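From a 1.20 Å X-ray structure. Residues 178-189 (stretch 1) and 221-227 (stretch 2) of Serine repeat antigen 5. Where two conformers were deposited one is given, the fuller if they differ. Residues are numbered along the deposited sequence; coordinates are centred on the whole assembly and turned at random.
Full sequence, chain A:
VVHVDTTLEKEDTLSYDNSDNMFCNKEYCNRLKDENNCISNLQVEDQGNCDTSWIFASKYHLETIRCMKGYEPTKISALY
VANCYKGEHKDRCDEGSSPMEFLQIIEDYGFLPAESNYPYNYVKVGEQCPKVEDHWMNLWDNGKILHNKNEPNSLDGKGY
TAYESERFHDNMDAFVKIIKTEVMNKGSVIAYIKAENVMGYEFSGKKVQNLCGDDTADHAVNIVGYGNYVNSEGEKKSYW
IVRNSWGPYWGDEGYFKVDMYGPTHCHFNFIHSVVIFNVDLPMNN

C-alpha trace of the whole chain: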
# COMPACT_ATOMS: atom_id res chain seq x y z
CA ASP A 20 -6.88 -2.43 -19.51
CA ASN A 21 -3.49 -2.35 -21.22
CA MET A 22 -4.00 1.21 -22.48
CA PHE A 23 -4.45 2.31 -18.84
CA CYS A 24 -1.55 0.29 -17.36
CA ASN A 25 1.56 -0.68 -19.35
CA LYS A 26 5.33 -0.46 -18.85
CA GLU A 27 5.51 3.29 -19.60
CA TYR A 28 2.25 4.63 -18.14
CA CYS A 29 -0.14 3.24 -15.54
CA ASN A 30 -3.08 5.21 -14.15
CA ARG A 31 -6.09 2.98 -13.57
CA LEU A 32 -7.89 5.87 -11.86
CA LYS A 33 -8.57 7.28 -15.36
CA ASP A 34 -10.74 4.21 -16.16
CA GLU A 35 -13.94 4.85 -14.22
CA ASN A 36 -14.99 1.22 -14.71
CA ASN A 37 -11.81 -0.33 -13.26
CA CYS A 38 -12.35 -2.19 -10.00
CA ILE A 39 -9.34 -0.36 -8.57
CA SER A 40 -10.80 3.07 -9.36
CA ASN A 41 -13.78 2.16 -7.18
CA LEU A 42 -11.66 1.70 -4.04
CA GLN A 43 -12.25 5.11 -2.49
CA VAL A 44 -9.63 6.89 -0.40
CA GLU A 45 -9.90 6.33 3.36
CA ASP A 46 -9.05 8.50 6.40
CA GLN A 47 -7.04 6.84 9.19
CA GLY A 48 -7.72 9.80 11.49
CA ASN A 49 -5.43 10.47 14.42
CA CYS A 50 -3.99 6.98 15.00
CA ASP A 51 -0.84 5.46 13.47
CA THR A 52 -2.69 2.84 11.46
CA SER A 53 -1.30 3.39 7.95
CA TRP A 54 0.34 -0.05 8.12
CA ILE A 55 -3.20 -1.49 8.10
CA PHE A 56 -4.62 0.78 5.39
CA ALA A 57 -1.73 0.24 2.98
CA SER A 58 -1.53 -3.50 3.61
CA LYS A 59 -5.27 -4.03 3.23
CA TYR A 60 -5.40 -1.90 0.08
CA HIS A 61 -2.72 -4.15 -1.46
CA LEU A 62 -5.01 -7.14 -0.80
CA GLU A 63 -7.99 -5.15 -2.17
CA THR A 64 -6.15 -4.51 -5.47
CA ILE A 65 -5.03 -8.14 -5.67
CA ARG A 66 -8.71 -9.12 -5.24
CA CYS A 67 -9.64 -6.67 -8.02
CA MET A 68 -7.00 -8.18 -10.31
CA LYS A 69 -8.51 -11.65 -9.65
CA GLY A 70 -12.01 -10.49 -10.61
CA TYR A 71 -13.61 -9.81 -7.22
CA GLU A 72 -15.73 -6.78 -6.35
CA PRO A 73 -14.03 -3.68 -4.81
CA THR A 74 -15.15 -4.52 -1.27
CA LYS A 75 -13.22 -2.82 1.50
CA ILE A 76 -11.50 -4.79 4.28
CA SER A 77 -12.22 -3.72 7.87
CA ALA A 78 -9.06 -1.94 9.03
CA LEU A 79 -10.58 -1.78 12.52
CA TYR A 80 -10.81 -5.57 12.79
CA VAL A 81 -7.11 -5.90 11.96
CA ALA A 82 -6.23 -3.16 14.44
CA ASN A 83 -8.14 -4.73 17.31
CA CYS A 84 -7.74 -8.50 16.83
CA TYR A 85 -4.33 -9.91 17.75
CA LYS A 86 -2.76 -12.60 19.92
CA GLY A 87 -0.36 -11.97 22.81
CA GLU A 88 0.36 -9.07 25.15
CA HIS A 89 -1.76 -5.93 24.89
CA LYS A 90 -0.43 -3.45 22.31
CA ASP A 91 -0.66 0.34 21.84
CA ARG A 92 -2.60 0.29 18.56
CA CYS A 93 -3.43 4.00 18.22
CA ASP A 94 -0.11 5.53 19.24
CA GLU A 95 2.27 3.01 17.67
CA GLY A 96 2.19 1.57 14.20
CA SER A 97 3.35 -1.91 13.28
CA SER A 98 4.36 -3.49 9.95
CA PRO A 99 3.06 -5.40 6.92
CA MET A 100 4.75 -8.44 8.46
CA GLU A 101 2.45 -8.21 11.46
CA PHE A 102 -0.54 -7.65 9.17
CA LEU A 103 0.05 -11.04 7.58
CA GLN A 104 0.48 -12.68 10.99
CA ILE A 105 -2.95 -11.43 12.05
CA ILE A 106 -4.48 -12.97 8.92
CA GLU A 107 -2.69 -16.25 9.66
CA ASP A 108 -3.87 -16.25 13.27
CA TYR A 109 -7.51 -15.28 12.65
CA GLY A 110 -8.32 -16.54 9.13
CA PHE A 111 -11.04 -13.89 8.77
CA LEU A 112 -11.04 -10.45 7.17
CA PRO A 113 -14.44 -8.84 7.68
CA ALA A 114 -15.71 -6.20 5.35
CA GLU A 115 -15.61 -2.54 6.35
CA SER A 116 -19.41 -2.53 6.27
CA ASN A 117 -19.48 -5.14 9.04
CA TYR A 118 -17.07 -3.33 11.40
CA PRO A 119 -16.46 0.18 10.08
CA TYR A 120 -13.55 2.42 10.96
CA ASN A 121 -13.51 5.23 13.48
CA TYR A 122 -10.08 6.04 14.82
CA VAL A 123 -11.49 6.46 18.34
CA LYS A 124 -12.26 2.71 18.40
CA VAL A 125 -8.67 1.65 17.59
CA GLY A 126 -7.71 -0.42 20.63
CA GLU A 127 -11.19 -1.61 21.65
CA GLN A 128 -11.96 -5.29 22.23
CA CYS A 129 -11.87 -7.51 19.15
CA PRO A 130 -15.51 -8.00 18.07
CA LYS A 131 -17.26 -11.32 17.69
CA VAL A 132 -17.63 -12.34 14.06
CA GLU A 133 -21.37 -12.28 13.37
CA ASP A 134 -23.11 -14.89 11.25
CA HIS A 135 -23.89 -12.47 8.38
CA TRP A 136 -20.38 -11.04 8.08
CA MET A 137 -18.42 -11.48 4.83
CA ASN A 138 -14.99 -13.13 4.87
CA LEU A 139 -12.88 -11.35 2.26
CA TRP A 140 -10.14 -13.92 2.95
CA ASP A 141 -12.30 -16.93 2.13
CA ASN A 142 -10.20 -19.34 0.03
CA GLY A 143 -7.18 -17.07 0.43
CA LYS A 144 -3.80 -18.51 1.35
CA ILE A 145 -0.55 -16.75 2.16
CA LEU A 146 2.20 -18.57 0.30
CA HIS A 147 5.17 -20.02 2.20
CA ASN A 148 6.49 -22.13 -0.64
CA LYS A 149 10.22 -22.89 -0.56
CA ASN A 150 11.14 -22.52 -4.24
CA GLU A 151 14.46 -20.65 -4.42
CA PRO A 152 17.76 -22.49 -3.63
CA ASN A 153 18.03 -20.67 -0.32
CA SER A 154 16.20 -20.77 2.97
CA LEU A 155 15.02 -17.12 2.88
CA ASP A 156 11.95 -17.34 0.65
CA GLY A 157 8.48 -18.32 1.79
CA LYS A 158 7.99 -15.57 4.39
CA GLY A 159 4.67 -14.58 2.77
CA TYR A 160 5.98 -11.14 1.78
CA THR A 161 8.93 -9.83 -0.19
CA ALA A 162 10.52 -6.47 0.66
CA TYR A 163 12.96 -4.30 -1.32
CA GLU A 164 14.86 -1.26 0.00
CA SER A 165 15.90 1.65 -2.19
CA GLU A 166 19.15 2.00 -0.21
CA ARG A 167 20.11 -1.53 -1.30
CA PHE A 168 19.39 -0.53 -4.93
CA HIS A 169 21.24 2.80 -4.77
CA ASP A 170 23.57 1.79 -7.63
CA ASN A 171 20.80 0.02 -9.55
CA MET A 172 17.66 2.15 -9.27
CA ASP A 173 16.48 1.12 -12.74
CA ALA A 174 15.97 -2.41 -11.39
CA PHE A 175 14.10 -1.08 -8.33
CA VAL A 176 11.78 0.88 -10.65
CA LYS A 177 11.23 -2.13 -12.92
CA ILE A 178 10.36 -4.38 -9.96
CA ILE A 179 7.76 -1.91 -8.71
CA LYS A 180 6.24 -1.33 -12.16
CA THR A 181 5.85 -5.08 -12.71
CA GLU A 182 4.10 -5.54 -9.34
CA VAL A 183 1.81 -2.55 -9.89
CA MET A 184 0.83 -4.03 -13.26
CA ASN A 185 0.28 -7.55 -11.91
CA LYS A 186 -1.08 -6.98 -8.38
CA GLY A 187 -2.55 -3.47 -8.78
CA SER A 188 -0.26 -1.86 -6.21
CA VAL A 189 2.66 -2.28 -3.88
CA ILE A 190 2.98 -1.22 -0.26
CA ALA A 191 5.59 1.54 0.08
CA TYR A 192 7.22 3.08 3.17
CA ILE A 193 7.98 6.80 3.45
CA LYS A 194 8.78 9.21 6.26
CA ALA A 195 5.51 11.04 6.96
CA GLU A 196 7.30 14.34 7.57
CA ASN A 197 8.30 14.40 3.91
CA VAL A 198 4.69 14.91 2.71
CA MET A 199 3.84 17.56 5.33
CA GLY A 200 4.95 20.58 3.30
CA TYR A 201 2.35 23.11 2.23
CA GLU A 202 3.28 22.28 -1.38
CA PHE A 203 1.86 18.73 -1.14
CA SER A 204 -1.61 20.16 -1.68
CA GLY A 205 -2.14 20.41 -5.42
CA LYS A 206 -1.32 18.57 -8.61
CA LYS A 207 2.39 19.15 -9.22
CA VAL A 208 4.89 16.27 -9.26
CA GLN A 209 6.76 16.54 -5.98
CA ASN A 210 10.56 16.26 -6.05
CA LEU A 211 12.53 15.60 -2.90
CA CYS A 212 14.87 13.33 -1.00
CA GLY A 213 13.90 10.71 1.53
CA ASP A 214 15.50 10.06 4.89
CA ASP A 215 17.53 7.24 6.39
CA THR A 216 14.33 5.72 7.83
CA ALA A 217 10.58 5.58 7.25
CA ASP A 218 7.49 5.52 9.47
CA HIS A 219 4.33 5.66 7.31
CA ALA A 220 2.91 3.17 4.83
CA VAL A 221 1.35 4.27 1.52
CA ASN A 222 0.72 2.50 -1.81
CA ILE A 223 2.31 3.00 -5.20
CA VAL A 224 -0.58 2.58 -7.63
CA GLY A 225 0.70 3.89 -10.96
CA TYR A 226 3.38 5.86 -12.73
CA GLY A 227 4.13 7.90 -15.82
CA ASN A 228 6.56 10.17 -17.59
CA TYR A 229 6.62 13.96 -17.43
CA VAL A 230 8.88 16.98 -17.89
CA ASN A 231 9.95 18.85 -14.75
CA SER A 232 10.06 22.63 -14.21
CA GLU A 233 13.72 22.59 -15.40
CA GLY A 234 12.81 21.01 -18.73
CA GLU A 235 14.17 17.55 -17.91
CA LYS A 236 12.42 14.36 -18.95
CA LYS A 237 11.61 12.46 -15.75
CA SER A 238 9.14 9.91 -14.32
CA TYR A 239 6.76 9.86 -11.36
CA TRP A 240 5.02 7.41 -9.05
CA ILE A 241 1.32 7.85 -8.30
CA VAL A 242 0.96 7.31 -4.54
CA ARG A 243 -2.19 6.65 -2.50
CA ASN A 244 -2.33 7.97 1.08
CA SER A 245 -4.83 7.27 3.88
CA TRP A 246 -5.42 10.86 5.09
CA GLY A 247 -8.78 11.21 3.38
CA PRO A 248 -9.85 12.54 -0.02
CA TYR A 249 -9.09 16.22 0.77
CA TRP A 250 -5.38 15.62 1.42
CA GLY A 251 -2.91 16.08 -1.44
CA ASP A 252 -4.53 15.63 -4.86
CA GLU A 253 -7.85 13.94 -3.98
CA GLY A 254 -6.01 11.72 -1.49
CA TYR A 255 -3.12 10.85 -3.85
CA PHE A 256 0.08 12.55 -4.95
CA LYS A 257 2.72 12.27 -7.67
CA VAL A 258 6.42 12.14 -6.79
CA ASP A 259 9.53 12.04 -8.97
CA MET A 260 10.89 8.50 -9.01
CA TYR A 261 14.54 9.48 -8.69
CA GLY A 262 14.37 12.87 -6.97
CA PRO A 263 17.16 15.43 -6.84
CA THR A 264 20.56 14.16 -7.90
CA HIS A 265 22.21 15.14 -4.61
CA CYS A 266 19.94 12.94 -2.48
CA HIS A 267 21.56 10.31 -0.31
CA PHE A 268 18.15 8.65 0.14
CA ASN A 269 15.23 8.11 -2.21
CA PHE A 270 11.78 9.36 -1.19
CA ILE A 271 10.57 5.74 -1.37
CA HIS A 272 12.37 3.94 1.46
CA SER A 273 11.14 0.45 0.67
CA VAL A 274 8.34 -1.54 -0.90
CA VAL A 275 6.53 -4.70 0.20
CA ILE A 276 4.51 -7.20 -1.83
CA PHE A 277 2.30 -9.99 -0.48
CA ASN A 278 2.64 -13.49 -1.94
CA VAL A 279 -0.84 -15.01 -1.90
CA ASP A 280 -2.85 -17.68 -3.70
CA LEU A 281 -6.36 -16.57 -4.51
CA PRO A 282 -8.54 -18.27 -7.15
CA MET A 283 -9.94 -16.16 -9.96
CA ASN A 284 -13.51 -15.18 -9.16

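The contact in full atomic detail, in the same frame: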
# COMPACT_ATOMS: atom_id res chain seq x y z
N ILE A 178 11.04 -3.48 -10.89
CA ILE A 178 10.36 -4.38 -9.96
C ILE A 178 9.01 -3.80 -9.57
O ILE A 178 7.98 -4.48 -9.62
CB ILE A 178 11.25 -4.65 -8.74
CG1 ILE A 178 12.44 -5.52 -9.13
CG2 ILE A 178 10.46 -5.31 -7.64
CD1 ILE A 178 13.52 -5.56 -8.07
N ILE A 179 8.99 -2.53 -9.17
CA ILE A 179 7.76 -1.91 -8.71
C ILE A 179 6.74 -1.84 -9.85
O ILE A 179 5.56 -2.17 -9.67
CB ILE A 179 8.05 -0.53 -8.10
CG1 ILE A 179 8.89 -0.68 -6.83
CG2 ILE A 179 6.75 0.23 -7.86
CD1 ILE A 179 9.54 0.58 -6.37
N LYS A 180 7.18 -1.42 -11.05
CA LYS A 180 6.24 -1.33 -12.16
C LYS A 180 5.59 -2.68 -12.44
O LYS A 180 4.37 -2.77 -12.64
CB LYS A 180 6.93 -0.81 -13.42
CG LYS A 180 7.31 0.65 -13.41
CD LYS A 180 7.88 1.06 -14.76
CE LYS A 180 8.03 2.56 -14.91
NZ LYS A 180 8.46 2.92 -16.30
N THR A 181 6.39 -3.75 -12.46
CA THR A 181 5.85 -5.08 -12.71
C THR A 181 4.79 -5.48 -11.68
O THR A 181 3.74 -6.03 -12.03
CB THR A 181 6.99 -6.10 -12.71
OG1 THR A 181 7.90 -5.78 -13.77
CG2 THR A 181 6.45 -7.51 -12.95
N GLU A 182 5.05 -5.19 -10.40
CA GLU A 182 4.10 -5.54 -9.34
C GLU A 182 2.85 -4.68 -9.40
O GLU A 182 1.74 -5.18 -9.16
CB GLU A 182 4.78 -5.46 -7.98
CG GLU A 182 5.96 -6.40 -7.83
CD GLU A 182 5.59 -7.86 -7.92
OE1 GLU A 182 4.41 -8.20 -7.66
OE2 GLU A 182 6.48 -8.67 -8.23
N VAL A 183 2.99 -3.39 -9.72
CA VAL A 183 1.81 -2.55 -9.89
C VAL A 183 0.95 -3.08 -11.03
O VAL A 183 -0.28 -3.18 -10.91
CB VAL A 183 2.23 -1.08 -10.10
CG1 VAL A 183 1.03 -0.21 -10.51
CG2 VAL A 183 2.87 -0.52 -8.84
N MET A 184 1.58 -3.47 -12.14
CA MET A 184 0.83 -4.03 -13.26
C MET A 184 0.12 -5.32 -12.87
O MET A 184 -1.06 -5.52 -13.20
CB MET A 184 1.77 -4.30 -14.43
CG MET A 184 2.25 -3.03 -15.08
SD MET A 184 3.33 -3.27 -16.49
CE MET A 184 2.32 -4.36 -17.49
N ASN A 185 0.81 -6.21 -12.16
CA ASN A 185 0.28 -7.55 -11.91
C ASN A 185 -0.63 -7.63 -10.69
O ASN A 185 -1.63 -8.37 -10.73
CB ASN A 185 1.43 -8.53 -11.75
CG ASN A 185 2.17 -8.81 -13.05
OD1 ASN A 185 1.71 -8.48 -14.14
ND2 ASN A 185 3.35 -9.38 -12.92
N LYS A 186 -0.30 -6.92 -9.61
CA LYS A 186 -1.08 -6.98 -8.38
C LYS A 186 -1.95 -5.75 -8.13
O LYS A 186 -2.76 -5.77 -7.20
CB LYS A 186 -0.14 -7.17 -7.19
CG LYS A 186 0.52 -8.55 -7.12
CD LYS A 186 1.64 -8.62 -6.08
CE LYS A 186 2.12 -10.03 -5.89
NZ LYS A 186 3.06 -10.42 -6.96
N GLY A 187 -1.78 -4.69 -8.92
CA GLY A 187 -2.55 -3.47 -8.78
C GLY A 187 -1.92 -2.42 -7.91
O GLY A 187 -2.37 -1.26 -7.92
N SER A 188 -0.89 -2.78 -7.15
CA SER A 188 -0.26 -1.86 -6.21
C SER A 188 0.95 -2.56 -5.60
O SER A 188 1.09 -3.79 -5.69
CB SER A 188 -1.21 -1.50 -5.06
OG SER A 188 -1.56 -2.65 -4.29
N VAL A 189 1.78 -1.77 -4.92
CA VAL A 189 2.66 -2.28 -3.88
C VAL A 189 2.43 -1.45 -2.63
O VAL A 189 1.87 -0.35 -2.68
CB VAL A 189 4.16 -2.26 -4.27
CG1 VAL A 189 4.41 -3.08 -5.51
CG2 VAL A 189 4.67 -0.82 -4.42
N VAL A 221 2.18 3.78 2.60
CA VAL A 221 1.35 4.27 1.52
C VAL A 221 1.32 3.18 0.44
O VAL A 221 1.84 2.09 0.65
CB VAL A 221 1.86 5.62 0.98
CG1 VAL A 221 1.74 6.70 2.04
CG2 VAL A 221 3.30 5.49 0.48
N ASN A 222 0.69 3.45 -0.70
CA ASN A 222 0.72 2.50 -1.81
C ASN A 222 1.17 3.21 -3.07
O ASN A 222 0.68 4.30 -3.39
CB ASN A 222 -0.65 1.87 -2.06
CG ASN A 222 -1.15 1.08 -0.86
OD1 ASN A 222 -1.89 1.61 -0.03
ND2 ASN A 222 -0.70 -0.17 -0.75
N ILE A 223 2.06 2.57 -3.83
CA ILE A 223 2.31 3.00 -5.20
C ILE A 223 1.29 2.29 -6.08
O ILE A 223 1.14 1.07 -6.01
CB ILE A 223 3.75 2.71 -5.64
CG1 ILE A 223 4.74 3.53 -4.81
CG2 ILE A 223 3.91 3.02 -7.13
CD1 ILE A 223 6.19 3.12 -5.00
N VAL A 224 0.55 3.08 -6.86
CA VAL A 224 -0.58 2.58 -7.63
C VAL A 224 -0.47 2.84 -9.12
O VAL A 224 -1.35 2.40 -9.87
CB VAL A 224 -1.92 3.12 -7.07
CG1 VAL A 224 -2.04 2.80 -5.60
CG2 VAL A 224 -2.09 4.62 -7.32
N GLY A 225 0.54 3.57 -9.56
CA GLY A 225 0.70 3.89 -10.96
C GLY A 225 1.96 4.71 -11.13
O GLY A 225 2.75 4.88 -10.20
N TYR A 226 2.14 5.21 -12.35
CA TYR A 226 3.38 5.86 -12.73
C TYR A 226 3.23 6.44 -14.14
O TYR A 226 2.32 6.06 -14.90
CB TYR A 226 4.58 4.90 -12.71
CG TYR A 226 4.30 3.58 -13.39
CD1 TYR A 226 3.92 2.47 -12.65
CD2 TYR A 226 4.43 3.44 -14.77
CE1 TYR A 226 3.66 1.26 -13.25
CE2 TYR A 226 4.20 2.23 -15.38
CZ TYR A 226 3.80 1.15 -14.61
OH TYR A 226 3.52 -0.07 -15.17
N GLY A 227 4.14 7.33 -14.49
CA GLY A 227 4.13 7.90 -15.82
C GLY A 227 5.36 8.76 -16.02
O GLY A 227 6.19 8.93 -15.13
O HOH W 1 -3.23 0.24 -10.00

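A helix packed across a strand, and then joined to it edge to edge by the residues that follow its end, illustrates how one segment can meet the same strand first through side chains and then through backbone. The helix, which runs through Ile 178 to Lys 186, crosses the strand at 106°, its axis coming within 8.3 Å of the strand axis. Ile 179 and Val 183, one turn apart and both pointing toward the strand, form an apolar patch over Ile 223: CG2 of Ile 223 lies 4.0 Å from Ile 179 CG2 and 4.1 Å from Val 183 CG2. Tyr 226 extends the packing. The aliphatic part of Lys 180 covers one face of its ring, with CG 3.7 Å from the ring centroid in a CH-pi contact, while Met 184 lies at the ring edge.

Gly 187, just past the helix, has positive phi, a conformation in which a CB would jam against the preceding carbonyl. The chain then turns into an antiparallel pairing of Val 189 with Ile 223. Val 189 N donates to Ile 223 O at 3.1 Å; the return bond, Ile 223 N to Val 189 O, is also 3.1 Å but weak. Asn 222 ND2 donates to that same Val 189 O at 3.2 Å. A water bridges the carbonyls of Gly 187 and Val 224, donating to both.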